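Long-range contacts in putative alkaline phosphatase (Pseudomonas fluorescens, PDB 4F1V), which binds phosphate with high affinity in the periplasm, probably as the solute-binding component of a PstSACB-type ABC transporter that imports phosphate: residues 148-152 with 206-210; 8-12 with 189-193; 141-146 with 171-175; 92-97 with 288-293. All coordinates share one frame; numbering follows the deposited sequence.

How the interactions relate
Following the chain, residues 8-12 open interaction 2, 92-97 open interaction 4, 141-146 open interaction 3 and 148-152 open interaction 1. The loops then close at 171-175 (interaction 3), 189-193 (interaction 2), 206-210 (interaction 1) and 288-293 (interaction 4). Interaction 3 therefore nests inside both 2 and 4, and interaction 1 nests inside 4. Interactions 1 and 3, 1 and 2, and 2 and 4 cross. Three touch the phosphate: interaction 1 ties helix 147-159 to loop 206-210, interaction 2 the loop after strand 5-7 to helix 190-198, and interaction 3 the end of strand 138-142 to loop 171-175. Interaction 4 pairs strands 85-94 and 291-299, beside interaction 1.

Interaction 1: 148-152 with 206-210; sequences TTELF and TYMSP. With PI (hydrogenphosphate ion), chain B.
Thr-148, Thr-149 and Phe-152, in the first turns of helix 147-159, lie against the extended loop 206-210, with the CA atoms of Thr-148 and Met-208 6.7 Å apart. This is the phosphate-binding helix N terminus of a venus-flytrap protein: the backbone N of Thr-148 donates to phosphate O3, at the helix end whose dipole would probably steady an anion. Tyr-207 fills the space beside the helix. Its CG sits between its own backbone N and carbonyl carbon (chi1 57°), which folds the ring back across Phe-152. The two planes are nearly parallel, 12° apart, but slid, with centroids separated by 4.6 Å. Instead of ring on ring, Tyr-207 CB lies over the centre of the Phe-152 ring, 3.6 Å from its centroid, as a CH-pi contact, while Phe-152 CD2 rests over the rim of the tyrosine. A tyrosine suits this place because its far end is polar: OH meets Thr-149 OG1 at 2.7 Å, near the ring plane, and also takes part in a hydrogen bond with Arg-142 N. Threonine at 148 has two jobs. Its methyl CG2 comes to the ring edge, 3.8 Å from Tyr-207 CD1, while its hydroxyl OG1 donates to phosphate O3 at 2.7 Å. The same OG1 accepts from a water at 2.8 Å, and that water accepts a hydrogen bond from Ser-209 N at 2.9 Å.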
loop_
_atom_site.group_PDB
_atom_site.type_symbol
_atom_site.label_atom_id
_atom_site.label_comp_id
_atom_site.label_asym_id
_atom_site.label_seq_id
_atom_site.Cartn_x
_atom_site.Cartn_y
_atom_site.Cartn_z
ATOM N N THR A 148 4.469 0.640 2.012
ATOM C CA THR A 148 5.200 -0.265 1.135
ATOM C C THR A 148 6.049 -1.218 1.985
ATOM O O THR A 148 6.102 -2.449 1.767
ATOM C CB THR A 148 6.079 0.450 0.129
ATOM O OG1 THR A 148 5.325 1.465 -0.574
ATOM C CG2 THR A 148 6.607 -0.527 -0.924
ATOM N N THR A 149 6.723 -0.662 2.995
ATOM C CA THR A 149 7.475 -1.512 3.937
ATOM C C THR A 149 6.539 -2.514 4.607
ATOM O O THR A 149 6.930 -3.698 4.753
ATOM C CB THR A 149 8.190 -0.677 5.014
ATOM O OG1 THR A 149 9.155 0.142 4.340
ATOM C CG2 THR A 149 8.873 -1.572 6.058
ATOM N N GLU A 150 5.359 -2.093 5.072
ATOM C CA GLU A 150 4.459 -3.047 5.724
ATOM C C GLU A 150 4.084 -4.179 4.738
ATOM O O GLU A 150 4.133 -5.367 5.096
ATOM C CB GLU A 150 3.229 -2.322 6.276
ATOM C CG GLU A 150 2.337 -3.277 7.102
ATOM C CD GLU A 150 1.218 -2.518 7.814
ATOM O OE1 GLU A 150 1.530 -1.677 8.687
ATOM O OE2 GLU A 150 0.007 -2.775 7.489
ATOM N N LEU A 151 3.695 -3.831 3.508
ATOM C CA LEU A 151 3.304 -4.863 2.548
ATOM C C LEU A 151 4.459 -5.848 2.279
ATOM O O LEU A 151 4.255 -7.056 2.126
ATOM C CB LEU A 151 2.847 -4.228 1.222
ATOM C CG LEU A 151 1.531 -3.457 1.277
ATOM C CD1 LEU A 151 1.259 -2.842 -0.077
ATOM C CD2 LEU A 151 0.388 -4.346 1.739
ATOM N N PHE A 152 5.660 -5.314 2.154
ATOM C CA PHE A 152 6.857 -6.137 1.843
ATOM C C PHE A 152 7.271 -7.029 3.030
ATOM O O PHE A 152 7.576 -8.199 2.842
ATOM C CB PHE A 152 7.986 -5.204 1.406
ATOM C CG PHE A 152 9.254 -5.928 0.960
ATOM C CD1 PHE A 152 9.247 -6.892 -0.022
ATOM C CD2 PHE A 152 10.467 -5.594 1.533
ATOM C CE1 PHE A 152 10.380 -7.527 -0.468
ATOM C CE2 PHE A 152 11.643 -6.222 1.104
ATOM C CZ PHE A 152 11.615 -7.158 0.122
ATOM N N THR A 206 16.002 -2.632 -4.290
ATOM C CA THR A 206 14.995 -2.199 -3.294
ATOM C C THR A 206 13.665 -2.922 -3.564
ATOM O O THR A 206 13.567 -3.756 -4.460
ATOM C CB THR A 206 14.848 -0.658 -3.324
ATOM O OG1 THR A 206 14.140 -0.212 -2.164
ATOM C CG2 THR A 206 14.123 -0.172 -4.536
ATOM N N TYR A 207 12.676 -2.529 -2.740
ATOM C CA TYR A 207 11.286 -2.933 -2.874
ATOM C C TYR A 207 10.470 -1.671 -3.141
ATOM O O TYR A 207 10.808 -0.583 -2.657
ATOM C CB TYR A 207 10.796 -3.668 -1.589
ATOM C CG TYR A 207 10.957 -2.837 -0.336
ATOM C CD1 TYR A 207 9.918 -2.045 0.136
ATOM C CD2 TYR A 207 12.179 -2.789 0.329
ATOM C CE1 TYR A 207 10.075 -1.230 1.260
ATOM C CE2 TYR A 207 12.325 -1.986 1.461
ATOM C CZ TYR A 207 11.299 -1.219 1.933
ATOM O OH TYR A 207 11.487 -0.395 3.018
ATOM N N MET A 208 9.384 -1.790 -3.943
ATOM C CA MET A 208 8.816 -0.547 -4.505
ATOM C C MET A 208 7.410 -0.726 -5.053
ATOM O O MET A 208 7.059 -1.763 -5.649
ATOM C CB MET A 208 9.736 -0.097 -5.668
ATOM C CG MET A 208 9.436 1.232 -6.318
ATOM S SD MET A 208 9.332 2.650 -5.189
ATOM C CE MET A 208 10.933 2.555 -4.435
ATOM N N SER A 209 6.638 0.351 -4.929
ATOM C CA SER A 209 5.412 0.523 -5.696
ATOM C C SER A 209 5.604 0.105 -7.162
ATOM O O SER A 209 6.589 0.546 -7.780
ATOM C CB SER A 209 5.017 2.021 -5.698
ATOM O OG SER A 209 3.998 2.266 -6.586
ATOM N N PRO A 210 4.674 -0.638 -7.757
ATOM C CA PRO A 210 4.858 -1.011 -9.159
ATOM C C PRO A 210 4.732 0.170 -10.087
ATOM O O PRO A 210 5.225 0.110 -11.225
ATOM C CB PRO A 210 3.782 -2.078 -9.372
ATOM C CG PRO A 210 2.702 -1.683 -8.377
ATOM C CD PRO A 210 3.457 -1.216 -7.164
HETATM P P PI B . 4.109 4.526 1.379
HETATM O O1 PI B . 3.530 4.553 2.794
HETATM O O2 PI B . 4.649 5.899 0.972
HETATM O O3 PI B . 5.189 3.442 1.266
HETATM O O4 PI B . 2.959 4.187 0.390
HETATM O O HOH W 1 6.867 2.275 -2.778
#

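Interaction 2: 8-12 with 189-193; sequences ATLPQ and TGSQG. With PI (hydrogenphosphate ion), chain B.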
loop_
_atom_site.group_PDB
_atom_site.type_symbol
_atom_site.label_atom_id
_atom_site.label_comp_id
_atom_site.label_asym_id
_atom_site.label_seq_id
_atom_site.Cartn_x
_atom_site.Cartn_y
_atom_site.Cartn_z
ATOM N N ALA A 8 0.113 7.819 1.872
ATOM C CA ALA A 8 0.872 6.856 1.091
ATOM C C ALA A 8 1.374 7.433 -0.232
ATOM O O ALA A 8 0.586 7.961 -1.033
ATOM C CB ALA A 8 -0.026 5.658 0.801
ATOM N N THR A 9 2.673 7.234 -0.499
ATOM C CA THR A 9 3.238 7.547 -1.793
ATOM C C THR A 9 3.055 6.428 -2.829
ATOM O O THR A 9 3.036 6.719 -4.031
ATOM C CB THR A 9 4.742 7.961 -1.718
ATOM O OG1 THR A 9 5.574 6.815 -1.404
ATOM C CG2 THR A 9 4.959 9.095 -0.765
ATOM N N LEU A 10 2.890 5.172 -2.397
ATOM C CA LEU A 10 2.807 4.066 -3.360
ATOM C C LEU A 10 1.770 4.370 -4.454
ATOM O O LEU A 10 2.083 4.132 -5.646
ATOM C CB LEU A 10 2.621 2.743 -2.619
ATOM C CG LEU A 10 2.239 1.497 -3.439
ATOM C CD1 LEU A 10 2.770 0.244 -2.809
ATOM C CD2 LEU A 10 0.708 1.394 -3.633
ATOM N N PRO A 11 0.574 4.854 -4.116
ATOM C CA PRO A 11 -0.491 5.126 -5.112
ATOM C C PRO A 11 -0.684 6.616 -5.420
ATOM O O PRO A 11 -1.699 7.011 -5.956
ATOM C CB PRO A 11 -1.755 4.592 -4.446
ATOM C CG PRO A 11 -1.538 5.014 -3.011
ATOM C CD PRO A 11 -0.024 4.937 -2.763
ATOM N N GLN A 12 0.293 7.459 -5.066
ATOM C CA GLN A 12 0.002 8.905 -5.202
ATOM C C GLN A 12 -0.244 9.304 -6.660
ATOM O O GLN A 12 -1.056 10.202 -6.876
ATOM C CB GLN A 12 1.110 9.794 -4.600
ATOM C CG GLN A 12 2.395 9.746 -5.450
ATOM C CD GLN A 12 3.529 10.495 -4.848
ATOM O OE1 GLN A 12 3.683 10.546 -3.612
ATOM N NE2 GLN A 12 4.320 11.137 -5.683
ATOM N N THR A 189 13.804 8.494 1.510
ATOM C CA THR A 189 12.483 8.933 1.988
ATOM C C THR A 189 11.529 9.055 0.807
ATOM O O THR A 189 11.859 9.744 -0.181
ATOM C CB THR A 189 12.607 10.267 2.719
ATOM O OG1 THR A 189 13.563 10.105 3.749
ATOM C CG2 THR A 189 11.281 10.770 3.280
ATOM N N GLY A 190 10.367 8.441 0.903
ATOM C CA GLY A 190 9.390 8.400 -0.126
ATOM C C GLY A 190 9.731 7.379 -1.198
ATOM O O GLY A 190 10.856 6.989 -1.435
ATOM N N SER A 191 8.701 6.974 -1.967
ATOM C CA SER A 191 8.947 6.093 -3.136
ATOM C C SER A 191 9.951 6.724 -4.111
ATOM O O SER A 191 10.888 6.076 -4.563
ATOM C CB SER A 191 7.633 5.801 -3.883
ATOM O OG SER A 191 6.722 5.014 -3.134
ATOM N N GLN A 192 9.696 7.993 -4.454
ATOM C CA GLN A 192 10.573 8.640 -5.398
ATOM C C GLN A 192 11.968 8.821 -4.847
ATOM O O GLN A 192 12.970 8.679 -5.574
ATOM C CB GLN A 192 9.898 9.983 -5.835
ATOM C CG GLN A 192 8.544 9.779 -6.546
ATOM C CD GLN A 192 7.699 11.034 -6.605
ATOM O OE1 GLN A 192 7.141 11.522 -5.574
ATOM N NE2 GLN A 192 7.626 11.668 -7.814
ATOM N N GLY A 193 12.079 9.185 -3.583
ATOM C CA GLY A 193 13.418 9.362 -2.966
ATOM C C GLY A 193 14.209 8.043 -3.029
ATOM O O GLY A 193 15.443 8.065 -3.284
HETATM P P PI B . 4.109 4.526 1.379
HETATM O O1 PI B . 3.530 4.553 2.794
HETATM O O2 PI B . 4.649 5.899 0.972
HETATM O O3 PI B . 5.189 3.442 1.266
HETATM O O4 PI B . 2.959 4.187 0.390
#
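Thr-9 and Ser-191 meet hydroxyl to hydroxyl beside the phosphate, Thr-9 OG1 and Ser-191 OG 2.7 Å apart. Thr-9 OG1 lies between its own backbone N and carbonyl carbon (chi1 71°), a rotamer that points the oxygen at both the anion and the start of helix 190-198. It donates to phosphate O2 at 2.7 Å and accepts from Ser-191 N at 3.2 Å, a bond bent to 151°. Ser-191 holds OG beside its backbone N (chi1 -67°), which brings both of its polar groups to the one threonine oxygen. A hydroxyl side chain suits position 9, since it can give a proton to the anion while receiving one from the helix. The loop itself adds backbone donors: Thr-9 N reaches phosphate O2 at 2.8 Å, and Leu-10 N reaches O4 at 3.0 Å. A type I turn from Thr-9 to Gln-12 fixes these amides and leads into helix 12-15, with Pro-11 at its N-cap. Farther out, Gln-12 NE2 points at Gln-192 OE1 from above the carbonyl plane, but both glutamines have alternate conformers, leaving that link doubtful. The contact thus joins the loop after strand 5-7, in the five-stranded sheet, to helix 190-198, which follows strand 186-188 of the four-stranded sheet, consistent with a flytrap closed over its ligand.

Interaction 3: 141-146 with 171-175; sequences YRSESS and TTFGT. With PI (hydrogenphosphate ion), chain B.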
loop_
_atom_site.group_PDB
_atom_site.type_symbol
_atom_site.label_atom_id
_atom_site.label_comp_id
_atom_site.label_asym_id
_atom_site.label_seq_id
_atom_site.Cartn_x
_atom_site.Cartn_y
_atom_site.Cartn_z
ATOM N N TYR A 141 16.332 1.160 1.306
ATOM C CA TYR A 141 15.103 0.938 2.058
ATOM C C TYR A 141 14.522 2.292 2.471
ATOM O O TYR A 141 15.165 3.320 2.441
ATOM C CB TYR A 141 15.323 0.001 3.240
ATOM C CG TYR A 141 16.161 0.640 4.330
ATOM C CD1 TYR A 141 15.563 1.272 5.411
ATOM C CD2 TYR A 141 17.543 0.623 4.261
ATOM C CE1 TYR A 141 16.282 1.882 6.408
ATOM C CE2 TYR A 141 18.297 1.289 5.215
ATOM C CZ TYR A 141 17.694 1.910 6.303
ATOM O OH TYR A 141 18.430 2.546 7.296
ATOM N N ARG A 142 13.245 2.246 2.915
ATOM C CA ARG A 142 12.541 3.468 3.324
ATOM C C ARG A 142 12.907 3.869 4.739
ATOM O O ARG A 142 12.752 3.078 5.686
ATOM C CB ARG A 142 10.999 3.257 3.182
ATOM C CG ARG A 142 10.546 3.185 1.737
ATOM C CD ARG A 142 10.497 4.556 1.078
ATOM N NE ARG A 142 9.453 5.412 1.651
ATOM C CZ ARG A 142 8.163 5.272 1.352
ATOM N NH1 ARG A 142 7.760 4.436 0.380
ATOM N NH2 ARG A 142 7.265 6.001 2.022
ATOM N N SER A 143 13.338 5.106 4.898
ATOM C CA SER A 143 13.696 5.639 6.185
ATOM C C SER A 143 12.563 5.812 7.178
ATOM O O SER A 143 12.756 5.745 8.380
ATOM C CB SER A 143 14.370 7.039 6.002
ATOM O OG SER A 143 13.436 8.008 5.541
ATOM N N GLU A 144 11.375 6.082 6.644
ATOM C CA GLU A 144 10.231 6.538 7.432
ATOM C C GLU A 144 9.175 5.414 7.506
ATOM O O GLU A 144 9.337 4.323 7.023
ATOM C CB GLU A 144 9.651 7.846 6.863
ATOM C CG GLU A 144 8.732 7.809 5.680
ATOM C CD GLU A 144 9.349 7.521 4.320
ATOM O OE1 GLU A 144 10.293 6.717 4.173
ATOM O OE2 GLU A 144 8.738 8.035 3.306
ATOM N N SER A 145 8.052 5.750 8.191
ATOM C CA SER A 145 6.980 4.817 8.406
ATOM C C SER A 145 6.188 4.686 7.090
ATOM O O SER A 145 5.489 5.595 6.658
ATOM C CB SER A 145 6.090 5.339 9.512
ATOM O OG SER A 145 4.961 4.510 9.721
ATOM N N SER A 146 6.350 3.505 6.452
ATOM C CA SER A 146 5.924 3.255 5.106
ATOM C C SER A 146 4.996 2.049 5.004
ATOM O O SER A 146 5.287 0.962 5.530
ATOM C CB SER A 146 7.186 2.980 4.252
ATOM O OG SER A 146 6.953 2.358 3.016
ATOM N N THR A 171 6.316 -0.992 9.688
ATOM C CA THR A 171 6.381 0.117 8.730
ATOM C C THR A 171 7.778 0.712 8.623
ATOM O O THR A 171 8.000 1.535 7.746
ATOM C CB THR A 171 5.383 1.234 9.055
ATOM O OG1 THR A 171 5.787 1.949 10.223
ATOM C CG2 THR A 171 3.950 0.727 9.192
ATOM N N THR A 172 8.720 0.298 9.489
ATOM C CA THR A 172 10.085 0.839 9.487
ATOM C C THR A 172 11.068 -0.298 9.203
ATOM O O THR A 172 11.421 -1.102 10.085
ATOM C CB THR A 172 10.402 1.518 10.814
ATOM O OG1 THR A 172 10.167 0.667 11.917
ATOM C CG2 THR A 172 9.543 2.800 10.993
ATOM N N PHE A 173 11.490 -0.408 7.935
ATOM C CA PHE A 173 12.341 -1.558 7.532
ATOM C C PHE A 173 13.595 -1.633 8.377
ATOM O O PHE A 173 14.086 -2.732 8.585
ATOM C CB PHE A 173 12.652 -1.490 6.009
ATOM C CG PHE A 173 13.432 -2.727 5.553
ATOM C CD1 PHE A 173 14.812 -2.738 5.405
ATOM C CD2 PHE A 173 12.760 -3.923 5.333
ATOM C CE1 PHE A 173 15.487 -3.880 5.055
ATOM C CE2 PHE A 173 13.450 -5.072 4.974
ATOM C CZ PHE A 173 14.784 -5.068 4.859
ATOM N N GLY A 174 14.127 -0.479 8.803
ATOM C CA GLY A 174 15.342 -0.484 9.614
ATOM C C GLY A 174 15.300 -1.297 10.877
ATOM O O GLY A 174 16.347 -1.627 11.399
ATOM N N THR A 175 14.079 -1.670 11.307
ATOM C CA THR A 175 13.949 -2.556 12.500
ATOM C C THR A 175 13.298 -3.868 12.151
ATOM O O THR A 175 12.977 -4.654 13.086
ATOM C CB THR A 175 13.239 -1.843 13.678
ATOM O OG1 THR A 175 11.935 -1.435 13.179
ATOM C CG2 THR A 175 14.042 -0.667 14.122
HETATM P P PI B . 4.109 4.526 1.379
HETATM O O1 PI B . 3.530 4.553 2.794
HETATM O O2 PI B . 4.649 5.899 0.972
HETATM O O3 PI B . 5.189 3.442 1.266
HETATM O O4 PI B . 2.959 4.187 0.390
HETATM O O HOH W 2 10.426 1.700 6.210
HETATM O O HOH W 3 13.199 2.200 8.441
#
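Ser-145 and Ser-146 dock on Thr-171 by two hydrogen bonds: Ser-146 N donates to Thr-171 O at 2.9 Å, and Ser-145 OG meets Thr-171 OG1 at 2.7 Å. This pins the turn that carries Arg-142 and Ser-146 to the phosphate of this periplasmic binding protein. In Arg-142, CB passes beside Thr-149. From CG, turned beside the backbone N, the chain bends at chi2 (-77°) and chi3 (-67°), bringing CD close to Gly-190. NE donates to Glu-144 OE1 at 3.0 Å, and NH2 to OE2 of the same carboxylate, a two-nitrogen, side-on salt bridge that holds the guanidinium in place. NH2 also donates to phosphate O2 at 2.8 Å, close to straight (164°), and NH1 reaches O3 at 2.9 Å. In place of Arg-142, a lysine, with one ammonium group, would probably lose part of the link to O2 and O3 or the two-nitrogen hold on Glu-144. Ser-146 OG lies over one guanidinium face and itself donates to O3; as the N-cap of helix 147-159, Ser-146 takes Thr-149 N on the same OG. On the strand side, Arg-142 O is bridged by a water to Gly-174 N. Segment 171-175 lies in the loop between helix 147-159 and strand 186-188, lining the end of strand 138-142, which pairs with 186-188, while Thr-171 touches helix 147-159.

Interaction 4: 92-97 with 288-293; sequences GTSVAI and YPILGF
Tyr-288 turns CG opposite its backbone N (chi1 -176°), which carries the ring past Ser-94 CB and lays OH on the carbonyl of Val-95. That hydroxyl donates to Val-95 O at 2.7 Å, in the carbonyl plane. A water donates to the same oxygen of the tyrosine and accepts from Ile-97 N at 2.8 Å. A phenylalanine here would probably leave Val-95 O without its donor and the water without one of its holds, since both bonds are made by the hydroxyl. Nearby, Val-95 CB packs on Ile-290 CG2 at 3.7 Å, two branched residues filling the buried junction. Residues 92-94 and 291-293 form a short antiparallel ladder, the strands at 151° to each other. Thr-93 and Gly-292 form a hydrogen-bonded pair, and Thr-93 N reaches Gly-292 O at 2.9 Å. Val-95 N extends the ladder to Ile-290 O at 3.0 Å. Ser-94 with Leu-291, and Gly-92 with Phe-293, are non-hydrogen-bonded pairs, and the Phe-293 ring packs on the Gly-92 backbone, with CD2 4.0 Å from Gly-92 CA. Thr-93 turns its hydroxyl along its own strand, OG1 donating to Ser-94 O at 2.8 Å. Ser-94 OG bonds Pro-242 O. In the fold, strand 85-94 is an outer strand of the five-stranded sheet beside 291-299; Thr-93 and Ile-290 touch helix 147-159, while Leu-291 and Phe-293 touch helix 248-252.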
loop_
_atom_site.group_PDB
_atom_site.type_symbol
_atom_site.label_atom_id
_atom_site.label_comp_id
_atom_site.label_asym_id
_atom_site.label_seq_id
_atom_site.Cartn_x
_atom_site.Cartn_y
_atom_site.Cartn_z
ATOM N N GLY A 92 -5.768 -3.179 -5.400
ATOM C CA GLY A 92 -4.689 -4.148 -5.144
ATOM C C GLY A 92 -3.389 -3.745 -5.796
ATOM O O GLY A 92 -3.398 -2.994 -6.811
ATOM N N THR A 93 -2.292 -4.253 -5.292
ATOM C CA THR A 93 -0.977 -3.923 -5.814
ATOM C C THR A 93 0.013 -5.055 -5.611
ATOM O O THR A 93 -0.006 -5.730 -4.566
ATOM C CB THR A 93 -0.420 -2.617 -5.114
ATOM O OG1 THR A 93 0.745 -2.176 -5.769
ATOM C CG2 THR A 93 -0.222 -2.744 -3.622
ATOM N N SER A 94 0.915 -5.205 -6.584
ATOM C CA SER A 94 2.113 -5.985 -6.361
ATOM C C SER A 94 3.159 -5.099 -5.577
ATOM O O SER A 94 2.965 -3.891 -5.414
ATOM C CB SER A 94 2.727 -6.464 -7.684
ATOM O OG SER A 94 3.112 -5.323 -8.458
ATOM N N VAL A 95 4.240 -5.745 -5.147
ATOM C CA VAL A 95 5.406 -5.064 -4.662
ATOM C C VAL A 95 6.582 -5.503 -5.563
ATOM O O VAL A 95 6.901 -6.712 -5.608
ATOM C CB VAL A 95 5.712 -5.377 -3.182
ATOM C CG1 VAL A 95 7.012 -4.662 -2.758
ATOM C CG2 VAL A 95 4.542 -5.007 -2.300
ATOM N N ALA A 96 7.135 -4.557 -6.299
ATOM C CA ALA A 96 8.207 -4.816 -7.278
ATOM C C ALA A 96 9.613 -4.739 -6.597
ATOM O O ALA A 96 9.750 -4.097 -5.559
ATOM C CB ALA A 96 8.093 -3.776 -8.403
ATOM N N ILE A 97 10.573 -5.343 -7.283
ATOM C CA ILE A 97 11.956 -5.400 -6.828
ATOM C C ILE A 97 12.856 -4.801 -7.936
ATOM O O ILE A 97 13.542 -5.524 -8.671
ATOM C CB ILE A 97 12.382 -6.851 -6.476
ATOM C CG1 ILE A 97 11.410 -7.511 -5.477
ATOM C CG2 ILE A 97 13.811 -6.856 -5.888
ATOM C CD1 ILE A 97 11.247 -6.863 -4.142
ATOM N N TYR A 288 2.712 -13.829 -9.680
ATOM C CA TYR A 288 3.740 -13.130 -8.916
ATOM C C TYR A 288 3.370 -13.149 -7.413
ATOM O O TYR A 288 2.205 -12.893 -7.072
ATOM C CB TYR A 288 3.823 -11.684 -9.406
ATOM C CG TYR A 288 4.924 -10.902 -8.740
ATOM C CD1 TYR A 288 6.243 -11.023 -9.194
ATOM C CD2 TYR A 288 4.674 -10.033 -7.665
ATOM C CE1 TYR A 288 7.281 -10.297 -8.608
ATOM C CE2 TYR A 288 5.697 -9.301 -7.074
ATOM C CZ TYR A 288 7.016 -9.423 -7.537
ATOM O OH TYR A 288 8.045 -8.691 -7.035
ATOM N N PRO A 289 4.306 -13.421 -6.523
ATOM C CA PRO A 289 3.903 -13.774 -5.145
ATOM C C PRO A 289 3.713 -12.605 -4.190
ATOM O O PRO A 289 3.111 -12.787 -3.140
ATOM C CB PRO A 289 5.019 -14.707 -4.675
ATOM C CG PRO A 289 6.224 -14.271 -5.453
ATOM C CD PRO A 289 5.702 -13.928 -6.808
ATOM N N ILE A 290 4.335 -11.414 -4.448
ATOM C CA ILE A 290 4.335 -10.346 -3.464
ATOM C C ILE A 290 3.279 -9.326 -3.775
ATOM O O ILE A 290 3.358 -8.617 -4.822
ATOM C CB ILE A 290 5.702 -9.626 -3.328
ATOM C CG1 ILE A 290 6.905 -10.592 -3.469
ATOM C CG2 ILE A 290 5.752 -8.898 -1.986
ATOM C CD1 ILE A 290 8.243 -9.899 -3.395
ATOM N N LEU A 291 2.245 -9.199 -2.947
ATOM C CA LEU A 291 1.076 -8.372 -3.249
ATOM C C LEU A 291 0.391 -7.948 -1.928
ATOM O O LEU A 291 0.657 -8.491 -0.845
ATOM C CB LEU A 291 0.099 -9.056 -4.203
ATOM C CG LEU A 291 -0.865 -10.083 -3.586
ATOM C CD1 LEU A 291 -1.719 -10.701 -4.690
ATOM C CD2 LEU A 291 -0.177 -11.197 -2.802
ATOM N N GLY A 292 -0.571 -7.023 -2.070
ATOM C CA GLY A 292 -1.462 -6.630 -0.968
ATOM C C GLY A 292 -2.361 -5.509 -1.404
ATOM O O GLY A 292 -2.564 -5.323 -2.618
ATOM N N PHE A 293 -2.955 -4.791 -0.442
ATOM C CA PHE A 293 -3.878 -3.692 -0.716
ATOM C C PHE A 293 -3.318 -2.382 -0.209
ATOM O O PHE A 293 -2.611 -2.313 0.804
ATOM C CB PHE A 293 -5.286 -3.930 -0.082
ATOM C CG PHE A 293 -6.002 -5.089 -0.727
ATOM C CD1 PHE A 293 -5.817 -6.391 -0.278
ATOM C CD2 PHE A 293 -6.798 -4.859 -1.833
ATOM C CE1 PHE A 293 -6.449 -7.449 -0.921
ATOM C CE2 PHE A 293 -7.429 -5.919 -2.467
ATOM C CZ PHE A 293 -7.283 -7.212 -2.003
HETATM O O HOH W 4 9.781 -7.463 -8.938
#